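Local coordinates for magnesium transporter (Enterococcus faecalis, PDB 2OUX), which probably transports magnesium ions across the cell membrane as a homodimer, this piece being its cytosolic part with the N domain and paired CBS domains, at residues A89-V102 with Y116-I128. Residues are numbered along the deposited sequence; the frame is centred on the assembly and turned at random.
Sequences AADMLAEMYTDNAV and YLSLLSSEEAGEI. With MG (magnesium ion), chain F.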
loop_
_atom_site.group_PDB
_atom_site.type_symbol
_atom_site.label_atom_id
_atom_site.label_comp_id
_atom_site.label_asym_id
_atom_site.label_seq_id
_atom_site.Cartn_x
_atom_site.Cartn_y
_atom_site.Cartn_z
ATOM N N ALA A 89 14.587 -26.525 6.868
ATOM C CA ALA A 89 13.206 -26.057 6.990
ATOM C C ALA A 89 13.070 -25.070 8.144
ATOM O O ALA A 89 12.487 -23.990 7.993
ATOM C CB ALA A 89 12.256 -27.244 7.194
ATOM N N ALA A 90 13.623 -25.440 9.295
ATOM C CA ALA A 90 13.558 -24.589 10.473
ATOM C C ALA A 90 14.167 -23.211 10.209
ATOM O O ALA A 90 13.575 -22.189 10.549
ATOM C CB ALA A 90 14.267 -25.268 11.651
ATOM N N ASP A 91 15.351 -23.181 9.609
ATOM C CA ASP A 91 16.000 -21.908 9.318
ATOM C C ASP A 91 15.143 -21.050 8.391
ATOM O O ASP A 91 15.117 -19.817 8.499
ATOM C CB ASP A 91 17.366 -22.140 8.673
ATOM C CG ASP A 91 18.359 -22.761 9.627
ATOM O OD1 ASP A 91 18.175 -22.591 10.852
ATOM O OD2 ASP A 91 19.329 -23.401 9.153
HETATM N N MSE A 92 14.444 -21.721 7.483
HETATM C CA MSE A 92 13.588 -21.061 6.513
HETATM C C MSE A 92 12.339 -20.505 7.197
HETATM O O MSE A 92 11.874 -19.419 6.851
HETATM C CB MSE A 92 13.220 -22.056 5.406
HETATM C CG MSE A 92 12.486 -21.458 4.220
HETATM SE SE MSE A 92 10.582 -21.307 4.506
HETATM C CE MSE A 92 10.020 -22.890 3.541
ATOM N N LEU A 93 11.800 -21.245 8.167
ATOM C CA LEU A 93 10.618 -20.787 8.890
ATOM C C LEU A 93 11.000 -19.573 9.724
ATOM O O LEU A 93 10.207 -18.644 9.882
ATOM C CB LEU A 93 10.064 -21.885 9.806
ATOM C CG LEU A 93 9.237 -23.010 9.170
ATOM C CD1 LEU A 93 9.174 -24.199 10.125
ATOM C CD2 LEU A 93 7.836 -22.504 8.827
ATOM N N ALA A 94 12.225 -19.585 10.237
ATOM C CA ALA A 94 12.728 -18.492 11.057
ATOM C C ALA A 94 13.013 -17.226 10.248
ATOM O O ALA A 94 13.184 -16.149 10.818
ATOM C CB ALA A 94 13.991 -18.929 11.786
ATOM N N GLU A 95 13.062 -17.351 8.926
ATOM C CA GLU A 95 13.339 -16.200 8.071
ATOM C C GLU A 95 12.090 -15.587 7.447
ATOM O O GLU A 95 12.127 -14.460 6.972
ATOM C CB GLU A 95 14.318 -16.587 6.956
ATOM C CG GLU A 95 15.742 -16.821 7.419
ATOM C CD GLU A 95 16.309 -15.641 8.188
ATOM O OE1 GLU A 95 15.940 -14.484 7.884
ATOM O OE2 GLU A 95 17.135 -15.870 9.094
HETATM N N MSE A 96 10.991 -16.331 7.432
HETATM C CA MSE A 96 9.748 -15.828 6.857
HETATM C C MSE A 96 9.212 -14.730 7.758
HETATM O O MSE A 96 9.669 -14.571 8.889
HETATM C CB MSE A 96 8.689 -16.940 6.786
HETATM C CG MSE A 96 9.002 -18.103 5.854
HETATM SE SE MSE A 96 7.762 -19.609 6.042
HETATM C CE MSE A 96 6.132 -18.766 5.418
ATOM N N TYR A 97 8.255 -13.956 7.262
ATOM C CA TYR A 97 7.647 -12.945 8.118
ATOM C C TYR A 97 6.810 -13.735 9.109
ATOM O O TYR A 97 6.139 -14.709 8.740
ATOM C CB TYR A 97 6.771 -11.989 7.311
ATOM C CG TYR A 97 7.600 -11.021 6.524
ATOM C CD1 TYR A 97 8.372 -10.055 7.174
ATOM C CD2 TYR A 97 7.670 -11.103 5.135
ATOM C CE1 TYR A 97 9.199 -9.195 6.461
ATOM C CE2 TYR A 97 8.498 -10.245 4.406
ATOM C CZ TYR A 97 9.260 -9.297 5.078
ATOM O OH TYR A 97 10.087 -8.456 4.377
ATOM N N THR A 98 6.867 -13.329 10.368
ATOM C CA THR A 98 6.145 -14.017 11.420
ATOM C C THR A 98 4.698 -14.393 11.104
ATOM O O THR A 98 4.290 -15.522 11.329
ATOM C CB THR A 98 6.188 -13.198 12.689
ATOM O OG1 THR A 98 7.551 -12.807 12.932
ATOM C CG2 THR A 98 5.665 -14.023 13.872
ATOM N N ASP A 99 3.913 -13.473 10.572
ATOM C CA ASP A 99 2.530 -13.823 10.292
ATOM C C ASP A 99 2.465 -15.044 9.377
ATOM O O ASP A 99 1.662 -15.955 9.598
ATOM C CB ASP A 99 1.784 -12.634 9.677
ATOM C CG ASP A 99 2.370 -12.188 8.353
ATOM O OD1 ASP A 99 3.510 -12.566 7.995
ATOM O OD2 ASP A 99 1.663 -11.434 7.677
ATOM N N ASN A 100 3.330 -15.077 8.368
ATOM C CA ASN A 100 3.351 -16.189 7.433
ATOM C C ASN A 100 3.886 -17.457 8.078
ATOM O O ASN A 100 3.434 -18.553 7.759
ATOM C CB ASN A 100 4.197 -15.845 6.209
ATOM C CG ASN A 100 3.641 -14.667 5.430
ATOM O OD1 ASN A 100 2.426 -14.525 5.282
ATOM N ND2 ASN A 100 4.530 -13.827 4.911
ATOM N N ALA A 101 4.850 -17.313 8.979
ATOM C CA ALA A 101 5.408 -18.477 9.652
ATOM C C ALA A 101 4.326 -19.138 10.514
ATOM O O ALA A 101 4.091 -20.344 10.409
ATOM C CB ALA A 101 6.598 -18.073 10.507
ATOM N N VAL A 102 3.675 -18.340 11.359
ATOM C CA VAL A 102 2.616 -18.843 12.224
ATOM C C VAL A 102 1.561 -19.586 11.404
ATOM O O VAL A 102 1.109 -20.661 11.798
ATOM C CB VAL A 102 1.945 -17.692 13.020
ATOM C CG1 VAL A 102 0.597 -18.137 13.567
ATOM C CG2 VAL A 102 2.842 -17.271 14.163
ATOM N N TYR A 116 9.640 -28.766 14.167
ATOM C CA TYR A 116 10.327 -27.653 13.514
ATOM C C TYR A 116 10.561 -26.547 14.523
ATOM O O TYR A 116 11.615 -25.918 14.547
ATOM C CB TYR A 116 9.504 -27.106 12.349
ATOM C CG TYR A 116 9.334 -28.073 11.206
ATOM C CD1 TYR A 116 10.439 -28.680 10.609
ATOM C CD2 TYR A 116 8.068 -28.392 10.724
ATOM C CE1 TYR A 116 10.283 -29.587 9.555
ATOM C CE2 TYR A 116 7.903 -29.290 9.674
ATOM C CZ TYR A 116 9.012 -29.889 9.099
ATOM O OH TYR A 116 8.844 -30.807 8.086
ATOM N N LEU A 117 9.561 -26.325 15.360
ATOM C CA LEU A 117 9.626 -25.304 16.390
ATOM C C LEU A 117 10.741 -25.635 17.381
ATOM O O LEU A 117 11.394 -24.744 17.920
ATOM C CB LEU A 117 8.279 -25.238 17.104
ATOM C CG LEU A 117 7.920 -24.004 17.921
ATOM C CD1 LEU A 117 8.126 -22.732 17.098
ATOM C CD2 LEU A 117 6.474 -24.138 18.352
ATOM N N SER A 118 10.963 -26.924 17.611
ATOM C CA SER A 118 12.002 -27.355 18.533
ATOM C C SER A 118 13.389 -27.074 17.958
ATOM O O SER A 118 14.333 -26.801 18.696
ATOM C CB SER A 118 11.868 -28.851 18.824
ATOM O OG SER A 118 12.246 -29.627 17.697
ATOM N N LEU A 119 13.501 -27.136 16.635
ATOM C CA LEU A 119 14.773 -26.906 15.954
ATOM C C LEU A 119 15.247 -25.454 15.990
ATOM O O LEU A 119 16.357 -25.151 15.545
ATOM C CB LEU A 119 14.665 -27.372 14.497
ATOM C CG LEU A 119 14.356 -28.861 14.313
ATOM C CD1 LEU A 119 14.018 -29.167 12.868
ATOM C CD2 LEU A 119 15.551 -29.672 14.765
ATOM N N LEU A 120 14.413 -24.563 16.527
ATOM C CA LEU A 120 14.753 -23.143 16.597
ATOM C C LEU A 120 15.244 -22.710 17.966
ATOM O O LEU A 120 14.784 -23.212 18.989
ATOM C CB LEU A 120 13.542 -22.282 16.235
ATOM C CG LEU A 120 12.886 -22.433 14.866
ATOM C CD1 LEU A 120 11.780 -21.397 14.751
ATOM C CD2 LEU A 120 13.910 -22.246 13.756
ATOM N N SER A 121 16.167 -21.754 17.979
ATOM C CA SER A 121 16.697 -21.232 19.231
ATOM C C SER A 121 15.600 -20.397 19.891
ATOM O O SER A 121 14.500 -20.251 19.348
ATOM C CB SER A 121 17.923 -20.347 18.981
ATOM O OG SER A 121 17.547 -19.026 18.630
ATOM N N SER A 122 15.910 -19.838 21.055
ATOM C CA SER A 122 14.948 -19.029 21.784
ATOM C C SER A 122 14.613 -17.740 21.038
ATOM O O SER A 122 13.450 -17.356 20.932
ATOM C CB SER A 122 15.493 -18.696 23.174
ATOM O OG SER A 122 14.540 -17.971 23.930
ATOM N N GLU A 123 15.642 -17.075 20.526
ATOM C CA GLU A 123 15.453 -15.829 19.798
ATOM C C GLU A 123 14.769 -16.037 18.446
ATOM O O GLU A 123 14.010 -15.186 17.989
ATOM C CB GLU A 123 16.801 -15.148 19.574
ATOM C CG GLU A 123 16.698 -13.832 18.823
ATOM C CD GLU A 123 17.912 -13.562 17.958
ATOM O OE1 GLU A 123 19.040 -13.530 18.506
ATOM O OE2 GLU A 123 17.736 -13.384 16.730
ATOM N N GLU A 124 15.043 -17.170 17.809
ATOM C CA GLU A 124 14.467 -17.473 16.504
ATOM C C GLU A 124 12.978 -17.790 16.557
ATOM O O GLU A 124 12.248 -17.535 15.600
ATOM C CB GLU A 124 15.197 -18.657 15.861
ATOM C CG GLU A 124 16.709 -18.543 15.853
ATOM C CD GLU A 124 17.368 -19.686 15.107
ATOM O OE1 GLU A 124 16.937 -20.844 15.292
ATOM O OE2 GLU A 124 18.322 -19.430 14.340
ATOM N N ALA A 125 12.525 -18.346 17.672
ATOM C CA ALA A 125 11.120 -18.707 17.797
ATOM C C ALA A 125 10.302 -17.695 18.591
ATOM O O ALA A 125 9.068 -17.746 18.581
ATOM C CB ALA A 125 11.003 -20.082 18.429
ATOM N N GLY A 126 10.988 -16.776 19.265
ATOM C CA GLY A 126 10.320 -15.769 20.078
ATOM C C GLY A 126 9.043 -15.136 19.545
ATOM O O GLY A 126 7.973 -15.326 20.120
ATOM N N GLU A 127 9.145 -14.373 18.458
ATOM C CA GLU A 127 7.974 -13.712 17.884
ATOM C C GLU A 127 6.925 -14.706 17.393
ATOM O O GLU A 127 5.725 -14.476 17.538
ATOM C CB GLU A 127 8.381 -12.796 16.728
ATOM C CG GLU A 127 9.095 -11.514 17.136
ATOM C CD GLU A 127 10.500 -11.753 17.631
ATOM O OE1 GLU A 127 11.219 -12.572 17.016
ATOM O OE2 GLU A 127 10.899 -11.111 18.627
ATOM N N ILE A 128 7.381 -15.808 16.807
ATOM C CA ILE A 128 6.465 -16.824 16.307
ATOM C C ILE A 128 5.625 -17.380 17.466
ATOM O O ILE A 128 4.428 -17.668 17.311
ATOM C CB ILE A 128 7.226 -18.007 15.646
ATOM C CG1 ILE A 128 7.898 -17.565 14.339
ATOM C CG2 ILE A 128 6.265 -19.165 15.430
ATOM C CD1 ILE A 128 6.951 -16.947 13.349
HETATM MG MG MG F . 1.710 -10.210 5.963
HETATM O O HOH W 1 17.584 -23.249 13.560
HETATM O O HOH W 2 3.942 -10.838 5.895
HETATM O O HOH W 3 1.455 -12.147 4.510
HETATM O O HOH W 4 2.125 -8.373 7.192
HETATM O O HOH W 5 2.147 -9.244 4.146
#
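Ile128 and Leu120 carry the apolar centre of the contact, each meeting a different turn of residues 89-102. Packing is tightest at Ile128, whose CD1 methyl comes unusually close to Thr98 CG2, at 3.2 Å; its still shorter approach to Ala101 CB is doubtful. Ile128 lies alongside both Thr98 and Val102, its side chain antiparallel to each of theirs, and its CG2 faces Val102 CG2. Thr98 turns its methyl to this apolar side because CG2 stands anti to its own backbone N, which leaves OG1 beside that N, where it is hydrogen-bonded to Glu146 and Thr145. The helices 98-102 and 122-128 that bring these groups together run nearly perpendicular, at 86°, with axes 9.9 Å apart. Farther along, Leu120 sets CD2 against Ala90 and Ala94, 3.7 Å from Ala90 CB and 3.9 Å from Ala94 CB. Ala90 CB also rests on Leu119 CB at 3.6 Å. Tyr116 adds a buried flank: Leu93 CD1 touches its CB at 3.7 Å, the two side chains lying roughly perpendicular, and Ala89 CB approaches the ring obliquely.

The exposed rim is looser. No direct hydrogen bond joins the two segments. Beside the Ala90-Leu120 packing, a water lies within hydrogen-bonding distance of both Asp91 OD1 and Leu119 O, linking the segments. There too, Glu124 OE1 accepts from Ser121 N, while Ser121 OG accepts from Glu124 N, a capping box that starts helix 122-131. By Thr98, the exposed Glu127 makes its approach through CB.

On helix 98-107, Asp99 points away from this packing and binds magnesium through OD2 at 2.1 Å, with four waters and Asp252 completing the site. The contact thus joins successive helices of the all-helical MgtE N domain behind a magnesium site bridging it to the CBS region.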